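Long-range contacts in sulfatase (Bacteroides fragilis CAG:558, PDB 6USS), which probably hydrolyses aryl sulfate esters as a calcium-dependent gut-bacterial sulfatase of the alkaline phosphatase superfamily, here studied in a catalytically altered form: residues G45-S50 with H59-Y64; L51-Q56 with G76-Q81; V134-N139 with P178-F183. The protein carries 1 engineered substitution. All blocks are in the same frame, centred on the assembly; numbering follows the deposited sequence.

Interaction 1: residues G45-S50 with H59-Y64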
loop_
_atom_site.group_PDB
_atom_site.type_symbol
_atom_site.label_atom_id
_atom_site.label_comp_id
_atom_site.label_asym_id
_atom_site.label_seq_id
_atom_site.Cartn_x
_atom_site.Cartn_y
_atom_site.Cartn_z
ATOM N N GLY A 45 28.919 10.417 5.920
ATOM C CA GLY A 45 30.043 9.858 6.645
ATOM C C GLY A 45 29.991 10.087 8.164
ATOM O O GLY A 45 29.269 10.939 8.682
ATOM N N TRP A 46 30.807 9.302 8.876
ATOM C CA TRP A 46 30.951 9.440 10.322
ATOM C C TRP A 46 31.291 10.855 10.772
ATOM O O TRP A 46 31.089 11.186 11.950
ATOM C CB TRP A 46 32.053 8.515 10.813
ATOM C CG TRP A 46 31.980 8.119 12.263
ATOM C CD1 TRP A 46 30.908 7.575 12.918
ATOM C CD2 TRP A 46 33.050 8.176 13.222
ATOM N NE1 TRP A 46 31.245 7.298 14.226
ATOM C CE2 TRP A 46 32.546 7.671 14.442
ATOM C CE3 TRP A 46 34.374 8.624 13.172
ATOM C CZ2 TRP A 46 33.327 7.590 15.602
ATOM C CZ3 TRP A 46 35.151 8.545 14.327
ATOM C CH2 TRP A 46 34.624 8.020 15.523
ATOM N N GLN A 47 31.835 11.690 9.887
ATOM C CA GLN A 47 32.271 13.025 10.270
ATOM C C GLN A 47 31.599 14.115 9.447
ATOM O O GLN A 47 32.073 15.259 9.456
ATOM C CB GLN A 47 33.794 13.131 10.145
ATOM C CG GLN A 47 34.572 12.298 11.169
ATOM C CD GLN A 47 34.713 13.012 12.497
ATOM O OE1 GLN A 47 34.607 14.232 12.557
ATOM N NE2 GLN A 47 34.978 12.258 13.567
ATOM N N ASP A 48 30.517 13.795 8.737
ATOM C CA ASP A 48 29.787 14.768 7.919
ATOM C C ASP A 48 28.722 15.503 8.730
ATOM O O ASP A 48 27.555 15.582 8.355
ATOM C CB ASP A 48 29.178 14.065 6.714
ATOM C CG ASP A 48 30.235 13.515 5.781
ATOM O OD1 ASP A 48 31.417 13.920 5.912
ATOM O OD2 ASP A 48 29.887 12.668 4.926
ATOM N N THR A 49 29.148 16.059 9.861
ATOM C CA THR A 49 28.257 16.646 10.849
ATOM C C THR A 49 29.096 17.543 11.745
ATOM O O THR A 49 30.315 17.367 11.855
ATOM C CB THR A 49 27.544 15.555 11.668
ATOM O OG1 THR A 49 26.913 16.125 12.826
ATOM C CG2 THR A 49 28.548 14.493 12.124
ATOM N N SER A 50 28.441 18.529 12.367
ATOM C CA SER A 50 29.117 19.270 13.423
ATOM C C SER A 50 29.141 18.508 14.743
ATOM O O SER A 50 29.889 18.902 15.637
ATOM C CB SER A 50 28.489 20.662 13.634
ATOM O OG SER A 50 27.102 20.610 13.917
ATOM N N HIS A 59 38.369 18.792 12.205
ATOM C CA HIS A 59 38.185 19.987 11.392
ATOM C C HIS A 59 36.847 19.957 10.661
ATOM O O HIS A 59 36.187 21.002 10.530
ATOM C CB HIS A 59 39.327 20.153 10.392
ATOM C CG HIS A 59 39.148 21.336 9.490
ATOM N ND1 HIS A 59 39.045 22.629 9.971
ATOM C CD2 HIS A 59 39.003 21.424 8.145
ATOM C CE1 HIS A 59 38.866 23.461 8.958
ATOM N NE2 HIS A 59 38.832 22.755 7.841
ATOM N N TYR A 60 36.422 18.775 10.191
ATOM C CA TYR A 60 35.089 18.669 9.604
ATOM C C TYR A 60 34.023 19.103 10.592
ATOM O O TYR A 60 33.094 19.833 10.226
ATOM C CB TYR A 60 34.815 17.246 9.143
ATOM C CG TYR A 60 35.598 16.866 7.914
ATOM C CD1 TYR A 60 35.608 17.693 6.797
ATOM C CD2 TYR A 60 36.334 15.692 7.869
ATOM C CE1 TYR A 60 36.315 17.354 5.655
ATOM C CE2 TYR A 60 37.051 15.340 6.720
ATOM C CZ TYR A 60 37.028 16.183 5.621
ATOM O OH TYR A 60 37.725 15.872 4.495
ATOM N N ASN A 61 34.134 18.667 11.852
ATOM C CA ASN A 61 33.171 19.102 12.859
ATOM C C ASN A 61 33.141 20.612 12.953
ATOM O O ASN A 61 32.066 21.211 13.073
ATOM C CB ASN A 61 33.504 18.513 14.225
ATOM C CG ASN A 61 33.416 17.014 14.246
ATOM O OD1 ASN A 61 34.173 16.347 14.942
ATOM N ND2 ASN A 61 32.490 16.473 13.480
ATOM N N GLU A 62 34.309 21.249 12.879
ATOM C CA GLU A 62 34.346 22.704 12.947
ATOM C C GLU A 62 33.626 23.335 11.757
ATOM O O GLU A 62 32.964 24.367 11.912
ATOM C CB GLU A 62 35.792 23.209 13.037
ATOM C CG GLU A 62 36.604 22.751 14.262
ATOM C CD GLU A 62 36.094 23.301 15.602
ATOM O OE1 GLU A 62 35.017 23.946 15.649
ATOM O OE2 GLU A 62 36.781 23.079 16.623
ATOM N N VAL A 63 33.724 22.739 10.564
ATOM C CA VAL A 63 33.195 23.439 9.388
ATOM C C VAL A 63 31.714 23.138 9.106
ATOM O O VAL A 63 30.986 24.022 8.645
ATOM C CB VAL A 63 34.064 23.174 8.132
ATOM C CG1 VAL A 63 35.515 23.430 8.430
ATOM C CG2 VAL A 63 33.871 21.763 7.557
ATOM N N TYR A 64 31.238 21.923 9.371
ATOM C CA TYR A 64 29.849 21.606 9.057
ATOM C C TYR A 64 28.915 22.172 10.121
ATOM O O TYR A 64 29.328 22.531 11.225
ATOM C CB TYR A 64 29.648 20.091 8.934
ATOM C CG TYR A 64 30.476 19.467 7.826
ATOM C CD1 TYR A 64 30.520 20.046 6.559
ATOM C CD2 TYR A 64 31.206 18.302 8.045
ATOM C CE1 TYR A 64 31.280 19.493 5.540
ATOM C CE2 TYR A 64 31.966 17.731 7.027
ATOM C CZ TYR A 64 32.004 18.336 5.771
ATOM O OH TYR A 64 32.761 17.784 4.746
HETATM O O HOH W 1 31.721 13.482 14.042
HETATM O O HOH W 2 33.577 15.129 5.069
#
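Y64 points at the loop 45-50 from the end of the short helix 59-63, and N61 bends its amide end to it. The amide of N61 grips T49: ND2 donates to T49 O at 2.9 Å with an N-H...O angle of 152°, and the acceptor lies almost in the amide plane although the donor stands 31° out of the carbonyl plane of T49. On the other branch OD1 accepts from T58 N, so the amide is fixed at both of its polar atoms and its rotation is settled. The same T49 O also receives a C-H...O contact from N61 CA at 3.5 Å.

Beside this polar grip lies the tight part. The ring of Y64 meets the turn with its rim, Q47 O lying near the ring plane 3.5 Å from CD2, while D48 CA approaches CE2 at 3.8 Å. Next to it S50 CB presses on Y64 O at 3.2 Å, its hydroxyl engaged instead by E70. The D48 carboxylate runs alongside the Y64 ring, the two planes nearly perpendicular, and a water joins D48 OD1 to Y64 OH, 2.8 Å from the hydroxyl, while resting over the centre of one face of Y60. D48 OD2 takes G45 N and the hydroxyl of Y288, which pins the carboxylate to its own turn and to helix 283-308.

The looser side is the exposed flank of the helix: Y60, partly exposed, touches Q47 O chiefly through CB, and H59 and E62 point away. The type I turn from G45 to D48 begins two residues after D43, the second of the calcium ligands D42 and D43 at the end of strand 35-41, in the metal-binding strand-end loop of the alkaline phosphatase-like sulfatase fold.

Interaction 2: residues L51-Q56 with G76-Q81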
loop_
_atom_site.group_PDB
_atom_site.type_symbol
_atom_site.label_atom_id
_atom_site.label_comp_id
_atom_site.label_asym_id
_atom_site.label_seq_id
_atom_site.Cartn_x
_atom_site.Cartn_y
_atom_site.Cartn_z
ATOM N N LEU A 51 28.369 17.428 14.885
ATOM C CA LEU A 51 28.379 16.652 16.135
ATOM C C LEU A 51 29.568 15.691 16.150
ATOM O O LEU A 51 29.644 14.809 15.287
ATOM C CB LEU A 51 27.077 15.869 16.307
ATOM C CG LEU A 51 26.935 14.939 17.531
ATOM C CD1 LEU A 51 26.979 15.722 18.858
ATOM C CD2 LEU A 51 25.664 14.086 17.447
ATOM N N PRO A 52 30.513 15.812 17.113
ATOM C CA PRO A 52 31.713 14.958 17.098
ATOM C C PRO A 52 31.414 13.562 17.632
ATOM O O PRO A 52 31.124 13.388 18.820
ATOM C CB PRO A 52 32.692 15.722 18.007
ATOM C CG PRO A 52 32.073 17.104 18.213
ATOM C CD PRO A 52 30.598 16.848 18.154
ATOM N N PHE A 53 31.516 12.552 16.744
ATOM C CA PHE A 53 31.372 11.142 17.118
ATOM C C PHE A 53 32.675 10.493 17.591
ATOM O O PHE A 53 32.631 9.434 18.229
ATOM C CB PHE A 53 30.818 10.334 15.938
ATOM C CG PHE A 53 29.328 10.360 15.849
ATOM C CD1 PHE A 53 28.576 9.295 16.325
ATOM C CD2 PHE A 53 28.671 11.466 15.329
ATOM C CE1 PHE A 53 27.201 9.328 16.274
ATOM C CE2 PHE A 53 27.288 11.504 15.270
ATOM C CZ PHE A 53 26.548 10.433 15.747
ATOM N N TRP A 54 33.822 11.075 17.249
ATOM C CA TRP A 54 35.128 10.689 17.750
ATOM C C TRP A 54 35.312 11.227 19.172
ATOM O O TRP A 54 34.498 12.011 19.668
ATOM C CB TRP A 54 36.216 11.234 16.822
ATOM C CG TRP A 54 37.515 10.580 16.945
ATOM C CD1 TRP A 54 37.771 9.362 17.504
ATOM C CD2 TRP A 54 38.770 11.084 16.484
ATOM N NE1 TRP A 54 39.111 9.083 17.428
ATOM C CE2 TRP A 54 39.748 10.124 16.808
ATOM C CE3 TRP A 54 39.162 12.253 15.837
ATOM C CZ2 TRP A 54 41.093 10.299 16.511
ATOM C CZ3 TRP A 54 40.508 12.419 15.524
ATOM C CH2 TRP A 54 41.453 11.449 15.866
ATOM N N THR A 55 36.405 10.822 19.831
ATOM C CA THR A 55 36.713 11.372 21.152
ATOM C C THR A 55 37.365 12.753 21.091
ATOM O O THR A 55 37.592 13.354 22.149
ATOM C CB THR A 55 37.633 10.439 21.946
ATOM O OG1 THR A 55 38.856 10.255 21.223
ATOM C CG2 THR A 55 36.976 9.094 22.177
ATOM N N GLN A 56 37.692 13.263 19.900
ATOM C CA GLN A 56 38.102 14.653 19.755
ATOM C C GLN A 56 37.446 15.266 18.522
ATOM O O GLN A 56 37.270 14.594 17.500
ATOM C CB GLN A 56 39.635 14.784 19.694
ATOM C CG GLN A 56 40.331 14.055 18.547
ATOM C CD GLN A 56 41.702 13.440 18.945
ATOM O OE1 GLN A 56 41.786 12.590 19.849
ATOM N NE2 GLN A 56 42.768 13.863 18.257
ATOM N N GLY A 76 19.316 12.562 23.665
ATOM C CA GLY A 76 19.366 11.121 23.516
ATOM C C GLY A 76 20.742 10.501 23.676
ATOM O O GLY A 76 21.593 11.023 24.410
ATOM N N VAL A 77 20.966 9.371 23.005
ATOM C CA VAL A 77 22.231 8.652 23.055
ATOM C C VAL A 77 22.828 8.660 21.658
ATOM O O VAL A 77 22.098 8.551 20.662
ATOM C CB VAL A 77 22.059 7.204 23.576
ATOM C CG1 VAL A 77 21.143 6.396 22.656
ATOM C CG2 VAL A 77 23.423 6.491 23.755
ATOM N N MET A 78 24.153 8.820 21.589
ATOM C CA MET A 78 24.914 8.665 20.357
ATOM C C MET A 78 25.563 7.291 20.346
ATOM O O MET A 78 26.087 6.838 21.368
ATOM C CB MET A 78 26.004 9.728 20.235
ATOM C CG MET A 78 25.523 11.166 20.308
ATOM S SD MET A 78 26.922 12.296 20.503
ATOM C CE MET A 78 27.975 11.766 19.137
ATOM N N PHE A 79 25.555 6.636 19.194
ATOM C CA PHE A 79 26.289 5.387 19.030
ATOM C C PHE A 79 27.552 5.689 18.236
ATOM O O PHE A 79 27.487 5.993 17.042
ATOM C CB PHE A 79 25.433 4.324 18.349
ATOM C CG PHE A 79 24.401 3.716 19.258
ATOM C CD1 PHE A 79 23.138 4.291 19.389
ATOM C CD2 PHE A 79 24.700 2.580 19.999
ATOM C CE1 PHE A 79 22.187 3.734 20.220
ATOM C CE2 PHE A 79 23.754 2.015 20.842
ATOM C CZ PHE A 79 22.495 2.597 20.953
ATOM N N THR A 80 28.697 5.633 18.900
ATOM C CA THR A 80 29.957 6.001 18.273
ATOM C C THR A 80 30.595 4.846 17.505
ATOM O O THR A 80 31.625 5.049 16.851
ATOM C CB THR A 80 30.938 6.544 19.328
ATOM O OG1 THR A 80 31.163 5.551 20.331
ATOM C CG2 THR A 80 30.378 7.781 19.983
ATOM N N GLN A 81 30.001 3.652 17.543
ATOM C CA GLN A 81 30.527 2.500 16.808
ATOM C C GLN A 81 29.383 1.723 16.141
ATOM O O GLN A 81 29.219 0.520 16.320
ATOM C CB GLN A 81 31.361 1.616 17.737
ATOM C CG GLN A 81 32.603 1.052 17.079
ATOM C CD GLN A 81 33.565 0.333 18.049
ATOM O OE1 GLN A 81 34.734 0.110 17.724
ATOM N NE2 GLN A 81 33.075 -0.022 19.231
#
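M78 runs out straight from its strand, SD anti to CA (chi2 168°), and then bends at chi3 (52°), which swings the terminal methyl CE back over the F53 ring. The methyl sits above the middle of that ring, 3.6 Å from the centroid and only 3° off the normal, a nearly ideal CH-pi approach. SD stands farther back at 5.2 Å from the same centroid, completing a Met-aromatic contact.

L51, its CG anti to the backbone N, reaches tip to tip toward the methionine. Its CD2 lies 3.7 Å from M78 CE, and both of its methyls touch the sulfur. P52 O adds a polar neighbour to the methyl at 3.6 Å, so CE is enclosed by a leucine branch, a carbonyl and an aromatic face.

The rim of F53 has a different environment. F79 O approaches CE1 near the ring plane at 3.4 Å, an arrangement in which the slightly positive ring hydrogens would suit an oxygen. F53 returns a carbonyl of its own, F53 O lying 3.3 Å from T80 CG2.

Around this cluster A73 of helix 67-74 touches both L51 and M78, while P359 and I361 of strand 357-363 support F53 and L51. Strand 77-83 pairs antiparallel with 357-363 in the large mixed sheet, and helix 67-74 and the loop 51-56 pack against it in the layered alpha/beta core typical of sulfatases.

Interaction 3: residues V134-N139 with P178-F183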
loop_
_atom_site.group_PDB
_atom_site.type_symbol
_atom_site.label_atom_id
_atom_site.label_comp_id
_atom_site.label_asym_id
_atom_site.label_seq_id
_atom_site.Cartn_x
_atom_site.Cartn_y
_atom_site.Cartn_z
ATOM N N VAL A 134 15.119 -7.259 -2.799
ATOM C CA VAL A 134 14.284 -8.064 -1.922
ATOM C C VAL A 134 12.822 -7.812 -2.270
ATOM O O VAL A 134 12.461 -6.786 -2.850
ATOM C CB VAL A 134 14.544 -7.761 -0.434
ATOM C CG1 VAL A 134 16.039 -7.885 -0.124
ATOM C CG2 VAL A 134 13.993 -6.368 -0.071
ATOM N N CYS A 135 11.978 -8.770 -1.902
ATOM C CA CYS A 135 10.532 -8.626 -1.984
ATOM C C CYS A 135 9.926 -9.584 -0.963
ATOM O O CYS A 135 10.639 -10.343 -0.293
ATOM C CB CYS A 135 10.038 -8.895 -3.405
ATOM S SG CYS A 135 10.379 -10.591 -3.970
ATOM N N GLN A 136 8.595 -9.560 -0.851
ATOM C CA GLN A 136 7.907 -10.402 0.116
ATOM C C GLN A 136 7.214 -11.587 -0.524
ATOM O O GLN A 136 6.531 -12.335 0.178
ATOM C CB GLN A 136 6.882 -9.592 0.918
ATOM C CG GLN A 136 7.443 -8.462 1.741
ATOM C CD GLN A 136 6.417 -7.925 2.741
ATOM O OE1 GLN A 136 6.329 -8.411 3.881
ATOM N NE2 GLN A 136 5.624 -6.929 2.314
ATOM N N VAL A 137 7.373 -11.784 -1.830
ATOM C CA VAL A 137 6.727 -12.889 -2.539
ATOM C C VAL A 137 7.794 -13.864 -3.018
ATOM O O VAL A 137 8.973 -13.492 -3.117
ATOM C CB VAL A 137 5.878 -12.369 -3.702
ATOM C CG1 VAL A 137 4.671 -11.664 -3.155
ATOM C CG2 VAL A 137 6.695 -11.426 -4.552
ATOM N N PRO A 138 7.447 -15.108 -3.285
ATOM C CA PRO A 138 8.460 -16.065 -3.755
ATOM C C PRO A 138 8.536 -16.115 -5.278
ATOM O O PRO A 138 7.760 -15.436 -5.967
ATOM C CB PRO A 138 7.980 -17.392 -3.156
ATOM C CG PRO A 138 6.473 -17.237 -3.128
ATOM C CD PRO A 138 6.195 -15.771 -2.871
ATOM N N ASN A 139 9.486 -16.899 -5.805
ATOM C CA ASN A 139 9.612 -17.171 -7.243
ATOM C C ASN A 139 9.880 -15.905 -8.052
ATOM O O ASN A 139 9.499 -15.812 -9.223
ATOM C CB ASN A 139 8.373 -17.887 -7.792
ATOM C CG ASN A 139 8.030 -19.157 -7.012
ATOM O OD1 ASN A 139 8.904 -19.970 -6.706
ATOM N ND2 ASN A 139 6.752 -19.327 -6.687
ATOM N N PRO A 178 7.465 0.693 -2.303
ATOM C CA PRO A 178 7.242 0.777 -0.854
ATOM C C PRO A 178 5.908 0.159 -0.413
ATOM O O PRO A 178 5.848 -0.475 0.654
ATOM C CB PRO A 178 7.297 2.282 -0.595
ATOM C CG PRO A 178 8.152 2.843 -1.733
ATOM C CD PRO A 178 7.814 1.996 -2.906
ATOM N N TYR A 179 4.836 0.318 -1.200
ATOM C CA TYR A 179 3.564 -0.317 -0.849
ATOM C C TYR A 179 3.704 -1.832 -0.758
ATOM O O TYR A 179 3.181 -2.452 0.177
ATOM C CB TYR A 179 2.489 0.022 -1.881
ATOM C CG TYR A 179 2.213 1.484 -2.066
ATOM C CD1 TYR A 179 1.631 2.239 -1.039
ATOM C CD2 TYR A 179 2.508 2.111 -3.272
ATOM C CE1 TYR A 179 1.361 3.584 -1.203
ATOM C CE2 TYR A 179 2.254 3.470 -3.453
ATOM C CZ TYR A 179 1.675 4.199 -2.413
ATOM O OH TYR A 179 1.407 5.542 -2.574
ATOM N N HIS A 180 4.380 -2.454 -1.738
ATOM C CA HIS A 180 4.598 -3.899 -1.672
ATOM C C HIS A 180 5.314 -4.303 -0.392
ATOM O O HIS A 180 5.049 -5.381 0.155
ATOM C CB HIS A 180 5.416 -4.396 -2.865
ATOM C CG HIS A 180 5.851 -5.821 -2.723
ATOM N ND1 HIS A 180 5.012 -6.884 -2.989
ATOM C CD2 HIS A 180 7.019 -6.359 -2.302
ATOM C CE1 HIS A 180 5.652 -8.016 -2.748
ATOM N NE2 HIS A 180 6.873 -7.725 -2.335
ATOM N N MET A 181 6.231 -3.455 0.089
ATOM C CA MET A 181 7.047 -3.747 1.258
ATOM C C MET A 181 6.340 -3.445 2.572
ATOM O O MET A 181 6.946 -3.599 3.632
ATOM C CB MET A 181 8.370 -2.975 1.172
ATOM C CG MET A 181 9.234 -3.411 -0.013
ATOM S SD MET A 181 9.661 -5.173 0.077
ATOM C CE MET A 181 10.863 -5.189 1.421
ATOM N N GLY A 182 5.080 -3.033 2.548
ATOM C CA GLY A 182 4.340 -2.828 3.777
ATOM C C GLY A 182 4.128 -1.391 4.215
ATOM O O GLY A 182 3.644 -1.179 5.325
ATOM N N PHE A 183 4.462 -0.402 3.390
ATOM C CA PHE A 183 4.164 0.993 3.699
ATOM C C PHE A 183 2.780 1.376 3.162
ATOM O O PHE A 183 2.452 1.108 1.997
ATOM C CB PHE A 183 5.243 1.917 3.116
ATOM C CG PHE A 183 6.575 1.827 3.826
ATOM C CD1 PHE A 183 6.828 2.590 4.969
ATOM C CD2 PHE A 183 7.577 0.981 3.347
ATOM C CE1 PHE A 183 8.064 2.519 5.633
ATOM C CE2 PHE A 183 8.820 0.891 3.996
ATOM C CZ PHE A 183 9.063 1.660 5.148
#
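The imidazole of H180 is addressed at its edges by the segment 134-139: C135 C and V137 CG1 lie in its plane, the latter 3.8 Å from CE1, while C135 CB comes in obliquely on NE2. Q136 N donates to NE2 at 2.9 Å, almost straight at 171° and tilted slightly from the ring plane. ND1 pairs with E184 OE1 of the second subunit, consistent with its carrying the ring proton.

The Q136 amide stands nearly perpendicular to the imidazole as the two side chains slide past each other in opposite directions. Its NE2 donates to H180 O at 2.7 Å on a carbonyl lone pair, and donates also to E151, while OE1 accepts from S148 N. H180, held by Q136 at NE2 and at its carbonyl, belongs to a type I turn, Y179 to G182, in the loop between parallel sheet strands 159-164 and 185-187 of the alpha/beta fold; the positive phi of G182 suits glycine.

Apolar packing continues on strand 133-135, where V134 CG2 meets M181 CE at 3.7 Å, the side chains crossing at about a right angle. Both side chains rest on helix 88-97, and Y179 stacks on Y179 of the second subunit.

Interactions 1 and 2 use successive parts of the same loop after strand 35-41; their segments alternate along the chain, and W46 packs on F53 and T80. Interaction 3 lies across the centre of the chain, its nearest atoms about 20 Å from interaction 2 and about 22 Å from interaction 1. All three are largely buried, but their chemistry follows their setting. Beside the calcium loop, interaction 1 relies on a side-chain amide hydrogen bond and bridging waters. Interaction 2, against the large sheet, has no hydrogen bond across it and works through methyl, sulfur and ring. Interaction 3 mixes direct polar bonds with apolar contact, and it alone reaches the second subunit.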